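Local coordinates for protein multisubunit Na+/H+ antiporter, A subunit (Anoxybacillus flavithermus, PDB 6Z16) that probably exchanges sodium ions for protons across the cell membrane as the A subunit of a multisubunit antiporter complex, at residues 84-89 / 100-105; 347-352 / 527-532; 175-180 / 188-193. One frame throughout, in Å; residues are numbered along the deposited sequence.

Contact 1: 84-89 / 100-105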
ATOM      1  N   VAL A  84     -96.320 -38.423 -37.475  1.00 99.34           N
ATOM      2  CA  VAL A  84     -94.894 -38.700 -37.563  1.00 98.68           C
ATOM      3  C   VAL A  84     -94.298 -38.764 -36.164  1.00 86.10           C
ATOM      4  O   VAL A  84     -94.886 -38.302 -35.183  1.00 81.13           O
ATOM      5  CB  VAL A  84     -94.174 -37.644 -38.414  1.00105.79           C
ATOM      6  CG1 VAL A  84     -94.720 -37.671 -39.821  1.00113.42           C
ATOM      7  CG2 VAL A  84     -94.352 -36.263 -37.797  1.00 99.41           C
ATOM      8  N   ILE A  85     -93.107 -39.348 -36.078  1.00 79.53           N
ATOM      9  CA  ILE A  85     -92.432 -39.561 -34.799  1.00 66.35           C
ATOM     10  C   ILE A  85     -91.102 -38.821 -34.826  1.00 67.08           C
ATOM     11  O   ILE A  85     -90.226 -39.141 -35.635  1.00 69.70           O
ATOM     12  CB  ILE A  85     -92.225 -41.054 -34.515  1.00 63.71           C
ATOM     13  CG1 ILE A  85     -93.567 -41.780 -34.534  1.00 66.96           C
ATOM     14  CG2 ILE A  85     -91.523 -41.250 -33.193  1.00 72.18           C
ATOM     15  CD1 ILE A  85     -94.567 -41.240 -33.537  1.00 89.07           C
ATOM     16  N   ARG A  86     -90.944 -37.845 -33.936  1.00 57.07           N
ATOM     17  CA  ARG A  86     -89.777 -36.975 -33.922  1.00 43.03           C
ATOM     18  C   ARG A  86     -88.999 -37.152 -32.628  1.00 50.42           C
ATOM     19  O   ARG A  86     -89.587 -37.274 -31.551  1.00 60.32           O
ATOM     20  CB  ARG A  86     -90.191 -35.514 -34.087  1.00 49.97           C
ATOM     21  CG  ARG A  86     -90.821 -35.212 -35.430  1.00 82.52           C
ATOM     22  CD  ARG A  86     -91.243 -33.758 -35.558  1.00 91.06           C
ATOM     23  NE  ARG A  86     -90.101 -32.851 -35.552  1.00 93.70           N
ATOM     24  CZ  ARG A  86     -89.834 -31.998 -34.569  1.00101.75           C
ATOM     25  NH1 ARG A  86     -90.632 -31.932 -33.512  1.00102.86           N
ATOM     26  NH2 ARG A  86     -88.771 -31.211 -34.641  1.00103.53           N
ATOM     27  N   ALA A  87     -87.672 -37.158 -32.736  1.00 44.19           N
ATOM     28  CA  ALA A  87     -86.807 -37.317 -31.576  1.00 41.31           C
ATOM     29  C   ALA A  87     -85.514 -36.552 -31.807  1.00 54.29           C
ATOM     30  O   ALA A  87     -85.113 -36.313 -32.946  1.00 59.75           O
ATOM     31  CB  ALA A  87     -86.513 -38.790 -31.294  1.00 31.28           C
ATOM     32  N   THR A  88     -84.853 -36.179 -30.710  1.00 54.88           N
ATOM     33  CA  THR A  88     -83.695 -35.295 -30.779  1.00 52.61           C
ATOM     34  C   THR A  88     -82.688 -35.686 -29.707  1.00 49.00           C
ATOM     35  O   THR A  88     -83.063 -35.867 -28.547  1.00 53.30           O
ATOM     36  CB  THR A  88     -84.126 -33.832 -30.591  1.00 69.08           C
ATOM     37  OG1 THR A  88     -85.097 -33.483 -31.584  1.00 70.09           O
ATOM     38  CG2 THR A  88     -82.949 -32.891 -30.730  1.00 83.01           C
ATOM     39  N   MET A  89     -81.418 -35.816 -30.090  1.00 45.02           N
ATOM     40  CA  MET A  89     -80.320 -36.005 -29.139  1.00 43.15           C
ATOM     41  C   MET A  89     -79.177 -35.072 -29.517  1.00 58.28           C
ATOM     42  O   MET A  89     -78.458 -35.347 -30.490  1.00 64.17           O
ATOM     43  CB  MET A  89     -79.840 -37.449 -29.126  1.00 41.17           C
ATOM     44  CG  MET A  89     -78.734 -37.711 -28.128  1.00 56.54           C
ATOM     45  SD  MET A  89     -78.140 -39.412 -28.114  1.00 58.57           S
ATOM     46  CE  MET A  89     -79.509 -40.241 -27.317  1.00 54.57           C
ATOM     47  N   ASP A 100     -80.916 -35.857 -34.934  1.00 44.49           N
ATOM     48  CA  ASP A 100     -82.359 -35.843 -35.035  1.00 50.11           C
ATOM     49  C   ASP A 100     -82.836 -37.169 -35.609  1.00 48.33           C
ATOM     50  O   ASP A 100     -82.079 -37.912 -36.235  1.00 49.56           O
ATOM     51  CB  ASP A 100     -82.839 -34.694 -35.916  1.00 62.42           C
ATOM     52  CG  ASP A 100     -82.543 -33.341 -35.332  1.00 75.00           C
ATOM     53  OD1 ASP A 100     -82.463 -33.229 -34.096  1.00 76.41           O
ATOM     54  OD2 ASP A 100     -82.400 -32.379 -36.114  1.00 71.30           O
ATOM     55  N   ALA A 101     -84.108 -37.466 -35.378  1.00 45.48           N
ATOM     56  CA  ALA A 101     -84.738 -38.648 -35.940  1.00 44.10           C
ATOM     57  C   ALA A 101     -86.166 -38.293 -36.302  1.00 46.67           C
ATOM     58  O   ALA A 101     -86.892 -37.717 -35.487  1.00 55.04           O
ATOM     59  CB  ALA A 101     -84.705 -39.828 -34.967  1.00 32.30           C
ATOM     60  N   TYR A 102     -86.555 -38.624 -37.528  1.00 41.30           N
ATOM     61  CA  TYR A 102     -87.878 -38.330 -38.051  1.00 39.42           C
ATOM     62  C   TYR A 102     -88.398 -39.605 -38.681  1.00 48.02           C
ATOM     63  O   TYR A 102     -87.708 -40.217 -39.500  1.00 60.71           O
ATOM     64  CB  TYR A 102     -87.820 -37.206 -39.082  1.00 50.47           C
ATOM     65  CG  TYR A 102     -89.140 -36.746 -39.634  1.00 62.09           C
ATOM     66  CD1 TYR A 102     -89.960 -35.905 -38.904  1.00 73.03           C
ATOM     67  CD2 TYR A 102     -89.548 -37.121 -40.901  1.00 61.10           C
ATOM     68  CE1 TYR A 102     -91.160 -35.460 -39.415  1.00 77.42           C
ATOM     69  CE2 TYR A 102     -90.747 -36.687 -41.422  1.00 70.93           C
ATOM     70  CZ  TYR A 102     -91.549 -35.855 -40.674  1.00 74.80           C
ATOM     71  OH  TYR A 102     -92.744 -35.414 -41.191  1.00 82.83           O
ATOM     72  N   VAL A 103     -89.591 -40.020 -38.279  1.00 46.89           N
ATOM     73  CA  VAL A 103     -90.157 -41.289 -38.704  1.00 44.49           C
ATOM     74  C   VAL A 103     -91.485 -41.012 -39.386  1.00 40.20           C
ATOM     75  O   VAL A 103     -92.421 -40.496 -38.758  1.00 41.84           O
ATOM     76  CB  VAL A 103     -90.325 -42.261 -37.529  1.00 46.08           C
ATOM     77  CG1 VAL A 103     -91.046 -43.479 -37.976  1.00 35.28           C
ATOM     78  CG2 VAL A 103     -88.970 -42.653 -36.975  1.00 53.45           C
ATOM     79  N   ASP A 104     -91.551 -41.351 -40.668  1.00 48.20           N
ATOM     80  CA  ASP A 104     -92.753 -41.264 -41.488  1.00 50.11           C
ATOM     81  C   ASP A 104     -92.796 -42.528 -42.342  1.00 47.00           C
ATOM     82  O   ASP A 104     -92.129 -43.522 -42.033  1.00 46.49           O
ATOM     83  CB  ASP A 104     -92.788 -39.951 -42.293  1.00 58.26           C
ATOM     84  CG  ASP A 104     -91.577 -39.765 -43.209  1.00 86.47           C
ATOM     85  OD1 ASP A 104     -90.632 -40.581 -43.184  1.00 88.48           O
ATOM     86  OD2 ASP A 104     -91.571 -38.773 -43.965  1.00 89.66           O
ATOM     87  N   GLY A 105     -93.594 -42.506 -43.412  1.00 43.25           N
ATOM     88  CA  GLY A 105     -93.859 -43.727 -44.163  1.00 53.21           C
ATOM     89  C   GLY A 105     -92.655 -44.286 -44.900  1.00 49.21           C
ATOM     90  O   GLY A 105     -92.441 -45.504 -44.917  1.00 54.04           O
TER
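Tyr102 reaches across to Val84 and Arg86, and its side chain can be traced outward from CB. CG is anti to the backbone N (chi1 -176°), and the outer part of the ring comes nearer the partner strand. Tyr102 CD1 meets the aliphatic part of Arg86, whose CG lies at the ring edge, 3.6 Å away. One atom further, Tyr102 CE1 has Val84 CG2 3.7 Å away, a methyl placed obliquely to the ring. Tyr102 CZ has Val84 CG1 at 3.8 Å, and the same methyl borders the phenolic OH. The guanidinium of Arg86 is turned 61° from the ring plane, and it is the hydrocarbon stem, CG above all, that meets the ring. An alanine in place of Tyr102 would probably leave the Val84 methyls and Arg86 CG without their apolar partner and set the arginine stem free to turn.

The frame is a two-stranded antiparallel beta hairpin, 85-90 with 97-103, the segment axes 4.7 Å apart and 172° from parallel. Ile85 with Val103 and Ala87 with Ala101 form the hydrogen-bonded pairs, each joined by two backbone bonds; Ile85 N to Val103 O, for one, measures 3.0 Å. Arg86-Tyr102 is the non-hydrogen-bonded pair between them, and Thr88-Asp100 follows beyond Ala87-Ala101. On the face opposite Tyr102, Ile85 CB and Val103 CB approach to 3.8 Å, and the two alanines beyond them abut Leu31. Thr88 and Asp100 lie side by side, Asp100 OD1 being 3.4 Å from Thr88 CG2. Past the hairpin, Asp104 takes the N-cap position of helix 105-128, its backbone N bonded to Ser107 OG.

Contact 2: 347-352 / 527-532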
ATOM      1  N   LEU A 347     -91.102 -35.387 -62.020  1.00 79.57           N
ATOM      2  CA  LEU A 347     -91.897 -34.631 -62.999  1.00 76.12           C
ATOM      3  C   LEU A 347     -93.323 -34.385 -62.536  1.00 61.27           C
ATOM      4  O   LEU A 347     -93.979 -33.474 -63.051  1.00 56.62           O
ATOM      5  CB  LEU A 347     -91.962 -35.336 -64.356  1.00 58.87           C
ATOM      6  CG  LEU A 347     -90.787 -35.326 -65.318  1.00 63.71           C
ATOM      7  CD1 LEU A 347     -91.075 -36.278 -66.449  1.00 51.65           C
ATOM      8  CD2 LEU A 347     -90.616 -33.923 -65.844  1.00 67.49           C
ATOM      9  N   SER A 348     -93.820 -35.198 -61.603  1.00 66.53           N
ATOM     10  CA  SER A 348     -95.133 -34.950 -60.995  1.00 70.81           C
ATOM     11  C   SER A 348     -95.291 -33.581 -60.327  1.00 70.14           C
ATOM     12  O   SER A 348     -96.425 -33.121 -60.171  1.00 65.52           O
ATOM     13  CB  SER A 348     -95.448 -36.015 -59.949  1.00 75.61           C
ATOM     14  OG  SER A 348     -96.658 -35.704 -59.286  1.00 81.67           O
ATOM     15  N   PHE A 349     -94.203 -32.921 -59.916  1.00 83.24           N
ATOM     16  CA  PHE A 349     -94.321 -31.700 -59.118  1.00 93.26           C
ATOM     17  C   PHE A 349     -94.701 -30.457 -59.907  1.00101.51           C
ATOM     18  O   PHE A 349     -95.183 -29.493 -59.303  1.00 98.01           O
ATOM     19  CB  PHE A 349     -93.014 -31.410 -58.380  1.00 74.92           C
ATOM     20  CG  PHE A 349     -92.846 -32.197 -57.130  1.00 63.43           C
ATOM     21  CD1 PHE A 349     -93.343 -31.716 -55.930  1.00 55.76           C
ATOM     22  CD2 PHE A 349     -92.229 -33.433 -57.157  1.00 61.82           C
ATOM     23  CE1 PHE A 349     -93.202 -32.443 -54.776  1.00 54.25           C
ATOM     24  CE2 PHE A 349     -92.091 -34.163 -56.014  1.00 60.12           C
ATOM     25  CZ  PHE A 349     -92.576 -33.671 -54.820  1.00 61.50           C
ATOM     26  N   HIS A 350     -94.484 -30.434 -61.220  1.00106.47           N
ATOM     27  CA  HIS A 350     -94.660 -29.188 -61.956  1.00103.03           C
ATOM     28  C   HIS A 350     -96.133 -28.885 -62.186  1.00107.19           C
ATOM     29  O   HIS A 350     -96.669 -27.912 -61.644  1.00109.72           O
ATOM     30  CB  HIS A 350     -93.913 -29.260 -63.286  1.00 95.92           C
ATOM     31  CG  HIS A 350     -92.439 -29.450 -63.132  1.00 97.21           C
ATOM     32  ND1 HIS A 350     -91.600 -28.440 -62.712  1.00 91.73           N
ATOM     33  CD2 HIS A 350     -91.654 -30.532 -63.335  1.00 95.61           C
ATOM     34  CE1 HIS A 350     -90.361 -28.893 -62.668  1.00 87.74           C
ATOM     35  NE2 HIS A 350     -90.366 -30.160 -63.039  1.00 90.89           N
ATOM     36  N   TYR A 351     -96.810 -29.734 -62.952  1.00112.46           N
ATOM     37  CA  TYR A 351     -98.211 -29.513 -63.268  1.00118.75           C
ATOM     38  C   TYR A 351     -98.810 -30.819 -63.762  1.00116.59           C
ATOM     39  O   TYR A 351     -98.109 -31.670 -64.313  1.00111.51           O
ATOM     40  CB  TYR A 351     -98.385 -28.404 -64.319  1.00128.13           C
ATOM     41  CG  TYR A 351     -99.826 -28.067 -64.621  1.00147.00           C
ATOM     42  CD1 TYR A 351    -100.601 -27.364 -63.706  1.00151.13           C
ATOM     43  CD2 TYR A 351    -100.415 -28.467 -65.812  1.00151.70           C
ATOM     44  CE1 TYR A 351    -101.922 -27.063 -63.974  1.00154.72           C
ATOM     45  CE2 TYR A 351    -101.731 -28.168 -66.092  1.00154.57           C
ATOM     46  CZ  TYR A 351    -102.480 -27.468 -65.169  1.00156.84           C
ATOM     47  OH  TYR A 351    -103.793 -27.173 -65.445  1.00155.27           O
ATOM     48  N   ASP A 352    -100.112 -30.972 -63.535  1.00123.96           N
ATOM     49  CA  ASP A 352    -100.904 -32.056 -64.096  1.00131.29           C
ATOM     50  C   ASP A 352    -102.091 -31.476 -64.853  1.00130.20           C
ATOM     51  O   ASP A 352    -102.803 -30.612 -64.333  1.00127.91           O
ATOM     52  CB  ASP A 352    -101.363 -33.019 -63.002  1.00134.85           C
ATOM     53  CG  ASP A 352    -101.958 -32.313 -61.798  1.00132.13           C
ATOM     54  OD1 ASP A 352    -101.859 -31.072 -61.707  1.00132.96           O
ATOM     55  OD2 ASP A 352    -102.533 -33.003 -60.936  1.00129.73           O
ATOM     56  N   ALA A 527     -95.148 -39.304 -48.417  1.00 52.46           N
ATOM     57  CA  ALA A 527     -93.894 -38.730 -47.947  1.00 40.98           C
ATOM     58  C   ALA A 527     -93.060 -38.183 -49.097  1.00 41.82           C
ATOM     59  O   ALA A 527     -92.562 -37.056 -49.021  1.00 55.17           O
ATOM     60  CB  ALA A 527     -93.101 -39.779 -47.173  1.00 42.03           C
ATOM     61  N   VAL A 528     -92.890 -38.972 -50.165  1.00 38.75           N
ATOM     62  CA  VAL A 528     -92.053 -38.560 -51.295  1.00 39.23           C
ATOM     63  C   VAL A 528     -92.676 -37.377 -52.043  1.00 45.13           C
ATOM     64  O   VAL A 528     -91.964 -36.540 -52.609  1.00 44.05           O
ATOM     65  CB  VAL A 528     -91.803 -39.780 -52.206  1.00 32.03           C
ATOM     66  CG1 VAL A 528     -90.972 -39.439 -53.424  1.00 21.30           C
ATOM     67  CG2 VAL A 528     -91.103 -40.865 -51.434  1.00 36.43           C
ATOM     68  N   LEU A 529     -93.994 -37.231 -51.983  1.00 52.44           N
ATOM     69  CA  LEU A 529     -94.677 -36.171 -52.712  1.00 56.62           C
ATOM     70  C   LEU A 529     -95.286 -35.167 -51.745  1.00 64.06           C
ATOM     71  O   LEU A 529     -96.462 -34.815 -51.873  1.00 62.47           O
ATOM     72  CB  LEU A 529     -95.759 -36.754 -53.610  1.00 58.34           C
ATOM     73  CG  LEU A 529     -95.301 -37.728 -54.684  1.00 60.96           C
ATOM     74  CD1 LEU A 529     -96.517 -38.309 -55.343  1.00 54.29           C
ATOM     75  CD2 LEU A 529     -94.413 -37.043 -55.697  1.00 67.17           C
ATOM     76  N   TYR A 530     -94.497 -34.738 -50.763  1.00 66.11           N
ATOM     77  CA  TYR A 530     -94.990 -33.899 -49.679  1.00 78.18           C
ATOM     78  C   TYR A 530     -95.440 -32.532 -50.179  1.00 78.13           C
ATOM     79  O   TYR A 530     -94.848 -31.959 -51.096  1.00 71.76           O
ATOM     80  CB  TYR A 530     -93.902 -33.730 -48.615  1.00 80.04           C
ATOM     81  CG  TYR A 530     -94.349 -32.938 -47.409  1.00 97.87           C
ATOM     82  CD1 TYR A 530     -95.181 -33.506 -46.455  1.00 98.40           C
ATOM     83  CD2 TYR A 530     -93.951 -31.619 -47.230  1.00 99.36           C
ATOM     84  CE1 TYR A 530     -95.604 -32.785 -45.355  1.00100.05           C
ATOM     85  CE2 TYR A 530     -94.367 -30.888 -46.132  1.00100.55           C
ATOM     86  CZ  TYR A 530     -95.190 -31.478 -45.197  1.00101.51           C
ATOM     87  OH  TYR A 530     -95.607 -30.759 -44.102  1.00 96.46           O
ATOM     88  N   GLY A 531     -96.509 -32.018 -49.571  1.00 87.30           N
ATOM     89  CA  GLY A 531     -97.001 -30.692 -49.883  1.00 97.51           C
ATOM     90  C   GLY A 531     -97.699 -30.569 -51.212  1.00 93.26           C
ATOM     91  O   GLY A 531     -97.767 -29.470 -51.767  1.00 88.06           O
ATOM     92  N   LEU A 532     -98.240 -31.665 -51.734  1.00 94.88           N
ATOM     93  CA  LEU A 532     -98.717 -31.688 -53.108  1.00 93.70           C
ATOM     94  C   LEU A 532    -100.139 -32.229 -53.172  1.00101.49           C
ATOM     95  O   LEU A 532    -100.894 -31.913 -54.098  1.00101.24           O
ATOM     96  CB  LEU A 532     -97.773 -32.537 -53.957  1.00 78.52           C
ATOM     97  CG  LEU A 532     -97.912 -32.513 -55.470  1.00 76.63           C
ATOM     98  CD1 LEU A 532     -97.579 -31.122 -55.969  1.00 76.27           C
ATOM     99  CD2 LEU A 532     -96.994 -33.552 -56.079  1.00 76.74           C
TER
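Phe349 lays one face of its ring against Leu532, whose CD2 sits about 4.1 Å above the ring plane, displaced from the centre toward the rim near CD1. CG of Phe349 is anti to the carbonyl carbon (chi1 -81°), and beyond it the end of the side chain comes nearer the 527-532 segment. Leu529 supplies a second apolar partner: its CD2 comes obliquely to Phe349 CE2, at 3.7 Å, so the two leucine methyls meet different atoms of one ring.

The rim of the ring is turned to main-chain oxygens. Val528 O lies in the ring plane, 3.7 Å from Phe349 CZ, and Tyr530 O is also near the plane, 4.1 Å from Phe349 CE1. Such an approach sets a partly negative oxygen against the weakly positive C-H edge of the aromatic ring, which is likely to add a modest electrostatic attraction to the dispersion contacts. Ser348, the residue just before Phe349, extends the patch through its OG, 3.9 Å from Leu532 CD2; that methyl is therefore shared between a hydroxyl oxygen and the phenyl ring.

The backbone shape of 527-532 explains how the partners gather round a single ring. Leu529 is the first residue to leave helical geometry, and a type II beta turn runs from it to Leu532, with Gly531 at the positive phi (73°) that this turn calls for. The turn brings Leu532 back beside Leu529.

In the fold, the contact joins the loop that follows helix 323-347 to the C-terminal end of helix 514-528. The start of helix 360-391 meets the contact, Met360 touching Ser348, Leu529 and Leu532, while Ala293, just before helix 296-316, packs on Phe349.

Contact 3: 175-180 / 188-193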
ATOM      1  N   LEU A 175     -65.200 -53.307 -44.945  1.00 39.36           N
ATOM      2  CA  LEU A 175     -64.711 -54.399 -44.109  1.00 34.84           C
ATOM      3  C   LEU A 175     -65.351 -55.729 -44.488  1.00 34.75           C
ATOM      4  O   LEU A 175     -64.682 -56.768 -44.482  1.00 29.94           O
ATOM      5  CB  LEU A 175     -64.971 -54.082 -42.642  1.00 33.46           C
ATOM      6  CG  LEU A 175     -64.130 -52.957 -42.062  1.00 23.71           C
ATOM      7  CD1 LEU A 175     -64.650 -52.567 -40.704  1.00 25.84           C
ATOM      8  CD2 LEU A 175     -62.700 -53.426 -41.969  1.00 18.81           C
ATOM      9  N   LEU A 176     -66.644 -55.717 -44.821  1.00 38.00           N
ATOM     10  CA  LEU A 176     -67.355 -56.960 -45.115  1.00 35.51           C
ATOM     11  C   LEU A 176     -66.969 -57.564 -46.459  1.00 53.77           C
ATOM     12  O   LEU A 176     -67.001 -58.789 -46.604  1.00 25.33           O
ATOM     13  CB  LEU A 176     -68.859 -56.727 -45.061  1.00 23.18           C
ATOM     14  CG  LEU A 176     -69.472 -56.685 -43.672  1.00 23.73           C
ATOM     15  CD1 LEU A 176     -70.874 -56.166 -43.736  1.00 19.77           C
ATOM     16  CD2 LEU A 176     -69.466 -58.092 -43.134  1.00 25.14           C
ATOM     17  N   ILE A 177     -66.620 -56.737 -47.449  1.00 28.49           N
ATOM     18  CA  ILE A 177     -66.242 -57.269 -48.760  1.00 24.44           C
ATOM     19  C   ILE A 177     -64.907 -58.007 -48.695  1.00 40.07           C
ATOM     20  O   ILE A 177     -64.732 -59.049 -49.337  1.00 29.65           O
ATOM     21  CB  ILE A 177     -66.238 -56.129 -49.799  1.00 18.09           C
ATOM     22  CG1 ILE A 177     -67.658 -55.625 -50.011  1.00 22.57           C
ATOM     23  CG2 ILE A 177     -65.707 -56.583 -51.135  1.00 11.06           C
ATOM     24  CD1 ILE A 177     -67.736 -54.335 -50.757  1.00 17.89           C
ATOM     25  N   ALA A 178     -63.976 -57.537 -47.870  1.00 46.58           N
ATOM     26  CA  ALA A 178     -62.647 -58.134 -47.760  1.00 46.33           C
ATOM     27  C   ALA A 178     -62.545 -59.092 -46.586  1.00 53.38           C
ATOM     28  O   ALA A 178     -61.531 -59.099 -45.886  1.00 57.71           O
ATOM     29  CB  ALA A 178     -61.586 -57.053 -47.645  1.00 43.29           C
ATOM     30  N   TYR A 179     -63.600 -59.879 -46.341  1.00 48.67           N
ATOM     31  CA  TYR A 179     -63.656 -60.758 -45.175  1.00 38.44           C
ATOM     32  C   TYR A 179     -62.573 -61.825 -45.214  1.00 31.01           C
ATOM     33  O   TYR A 179     -62.031 -62.204 -44.171  1.00 34.10           O
ATOM     34  CB  TYR A 179     -65.038 -61.403 -45.078  1.00 39.62           C
ATOM     35  CG  TYR A 179     -65.193 -62.363 -43.925  1.00 32.29           C
ATOM     36  CD1 TYR A 179     -65.339 -61.901 -42.627  1.00 34.35           C
ATOM     37  CD2 TYR A 179     -65.195 -63.735 -44.137  1.00 31.42           C
ATOM     38  CE1 TYR A 179     -65.474 -62.777 -41.576  1.00 40.15           C
ATOM     39  CE2 TYR A 179     -65.328 -64.615 -43.093  1.00 43.01           C
ATOM     40  CZ  TYR A 179     -65.471 -64.130 -41.817  1.00 43.00           C
ATOM     41  OH  TYR A 179     -65.608 -65.005 -40.771  1.00 43.54           O
ATOM     42  N   TRP A 180     -62.242 -62.322 -46.396  1.00 30.30           N
ATOM     43  CA  TRP A 180     -61.068 -63.171 -46.567  1.00 37.30           C
ATOM     44  C   TRP A 180     -59.944 -62.273 -47.061  1.00 42.00           C
ATOM     45  O   TRP A 180     -59.812 -62.018 -48.254  1.00 51.10           O
ATOM     46  CB  TRP A 180     -61.329 -64.311 -47.539  1.00 45.95           C
ATOM     47  CG  TRP A 180     -62.291 -65.340 -47.061  1.00 79.91           C
ATOM     48  CD1 TRP A 180     -62.031 -66.366 -46.205  1.00 89.84           C
ATOM     49  CD2 TRP A 180     -63.650 -65.497 -47.471  1.00 98.88           C
ATOM     50  NE1 TRP A 180     -63.155 -67.126 -46.021  1.00 92.63           N
ATOM     51  CE2 TRP A 180     -64.164 -66.616 -46.793  1.00101.51           C
ATOM     52  CE3 TRP A 180     -64.488 -64.789 -48.335  1.00107.97           C
ATOM     53  CZ2 TRP A 180     -65.474 -67.045 -46.951  1.00111.89           C
ATOM     54  CZ3 TRP A 180     -65.788 -65.216 -48.491  1.00104.61           C
ATOM     55  CH2 TRP A 180     -66.270 -66.333 -47.801  1.00111.64           C
ATOM     56  N   TYR A 188     -58.695 -56.356 -53.983  1.00 53.57           N
ATOM     57  CA  TYR A 188     -58.950 -55.494 -55.139  1.00 57.41           C
ATOM     58  C   TYR A 188     -60.381 -54.972 -55.135  1.00 54.96           C
ATOM     59  O   TYR A 188     -60.617 -53.774 -55.350  1.00 57.07           O
ATOM     60  CB  TYR A 188     -58.683 -56.230 -56.455  1.00 80.46           C
ATOM     61  CG  TYR A 188     -57.240 -56.562 -56.757  1.00130.38           C
ATOM     62  CD1 TYR A 188     -56.317 -55.559 -57.032  1.00143.68           C
ATOM     63  CD2 TYR A 188     -56.824 -57.879 -56.870  1.00142.57           C
ATOM     64  CE1 TYR A 188     -55.001 -55.864 -57.335  1.00145.76           C
ATOM     65  CE2 TYR A 188     -55.514 -58.195 -57.175  1.00146.42           C
ATOM     66  CZ  TYR A 188     -54.609 -57.186 -57.407  1.00147.79           C
ATOM     67  OH  TYR A 188     -53.306 -57.499 -57.715  1.00149.84           O
ATOM     68  N   GLY A 189     -61.349 -55.862 -54.878  1.00 46.49           N
ATOM     69  CA  GLY A 189     -62.741 -55.445 -54.843  1.00 40.00           C
ATOM     70  C   GLY A 189     -63.042 -54.473 -53.721  1.00 42.06           C
ATOM     71  O   GLY A 189     -63.774 -53.497 -53.916  1.00 48.31           O
ATOM     72  N   ALA A 190     -62.451 -54.704 -52.543  1.00 44.42           N
ATOM     73  CA  ALA A 190     -62.653 -53.804 -51.413  1.00 52.10           C
ATOM     74  C   ALA A 190     -62.040 -52.439 -51.673  1.00 53.89           C
ATOM     75  O   ALA A 190     -62.651 -51.414 -51.349  1.00 50.03           O
ATOM     76  CB  ALA A 190     -62.059 -54.411 -50.151  1.00 55.68           C
ATOM     77  N   GLN A 191     -60.856 -52.410 -52.293  1.00 51.84           N
ATOM     78  CA  GLN A 191     -60.188 -51.151 -52.603  1.00 54.67           C
ATOM     79  C   GLN A 191     -60.980 -50.332 -53.611  1.00 46.69           C
ATOM     80  O   GLN A 191     -61.184 -49.125 -53.418  1.00 39.09           O
ATOM     81  CB  GLN A 191     -58.789 -51.445 -53.133  1.00 70.89           C
ATOM     82  CG  GLN A 191     -57.930 -50.235 -53.362  1.00 77.82           C
ATOM     83  CD  GLN A 191     -56.546 -50.610 -53.824  1.00 86.60           C
ATOM     84  OE1 GLN A 191     -56.246 -51.785 -54.026  1.00 87.39           O
ATOM     85  NE2 GLN A 191     -55.687 -49.614 -53.986  1.00 90.88           N
ATOM     86  N   LYS A 192     -61.472 -50.986 -54.668  1.00 48.67           N
ATOM     87  CA  LYS A 192     -62.216 -50.276 -55.704  1.00 43.91           C
ATOM     88  C   LYS A 192     -63.561 -49.774 -55.190  1.00 38.75           C
ATOM     89  O   LYS A 192     -63.935 -48.619 -55.447  1.00 39.15           O
ATOM     90  CB  LYS A 192     -62.382 -51.184 -56.920  1.00 43.77           C
ATOM     91  CG  LYS A 192     -63.118 -50.554 -58.078  1.00 56.41           C
ATOM     92  CD  LYS A 192     -62.899 -51.350 -59.345  1.00 57.63           C
ATOM     93  CE  LYS A 192     -63.621 -52.668 -59.318  1.00 61.32           C
ATOM     94  NZ  LYS A 192     -63.458 -53.382 -60.610  1.00 66.00           N
ATOM     95  N   SER A 193     -64.280 -50.611 -54.432  1.00 43.93           N
ATOM     96  CA  SER A 193     -65.562 -50.200 -53.871  1.00 49.49           C
ATOM     97  C   SER A 193     -65.393 -49.071 -52.865  1.00 46.46           C
ATOM     98  O   SER A 193     -66.210 -48.135 -52.829  1.00 47.14           O
ATOM     99  CB  SER A 193     -66.245 -51.400 -53.223  1.00 57.60           C
ATOM    100  OG  SER A 193     -65.484 -51.878 -52.129  1.00 52.73           O
TER
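Ile177 and Ala178 both direct their CB toward the 188-193 helix, where Ala190 and Ser193 point back at them. The closest side-chain pair of carbons is Ala178 CB with Ala190 CB, 3.7 Å apart. Two methyls of this size allow a close approach of the backbones: the CA atoms of Ile177 and Ala190 lie 5.7 Å apart.

The two branches of Ile177 divide the rest of the contact. Ile177 CG2, anti to the backbone N, is turned to the Gly189-Ala190 peptide and lies 4.0 Å from Ala190 N. Gly189 has no side chain here; a CB at that position would itself point toward the 175-180 segment. The longer branch runs the other way: CG1 is anti to the carbonyl carbon (chi1 -67°), and the terminal Ile177 CD1 ends 3.6 Å from Ser193 OG. Ile177 thus spans one turn of the opposing helix, from Gly189 to Ser193.

The two segments belong to helices 159-177 and 184-214, consecutive elements of the antiporter transmembrane domain joined by a short connection. Ala178 is the first residue past the end of the earlier helix, and the contact sets it and Ile177 against the helix that follows. A neighbouring subunit lies against the same region, its Trp431 packing on Ala178 and its Trp371 on Leu175.

All five touching residues are buried, and the contact across the segments is one of dispersion. The one polar side-chain group in it, the Ser193 hydroxyl, has main-chain oxygens of its own helix within reach: Gly189 O and Ala190 O each lie 3.0 Å from Ser193 OG. These oxygens would probably satisfy the hydroxyl, buried as it is beside the apolar CD1 of Ile177.

How the contacts relate
From the N terminus, contact 1 comes first and closes a hairpin, with ten residues between its segments, directly ahead of helix 105-128. Contact 3 follows, with seven residues between its segments, setting the end of helix 159-177 against helix 184-214. Contact 2 opens only at residue 347 and returns after 174 residues, joining the loop before helix 360-391 to the end of helix 514-528. The three run in series: none nests in or crosses another. Contacts 1 and 2 nevertheless meet in space, Asp104 OD2 lying 3.7 Å from Ala527 CB, which brings the hairpin to helix 514-528. Contact 3 stands apart, its centre about 33 Å from that of contact 1 and about 40 Å from that of contact 2.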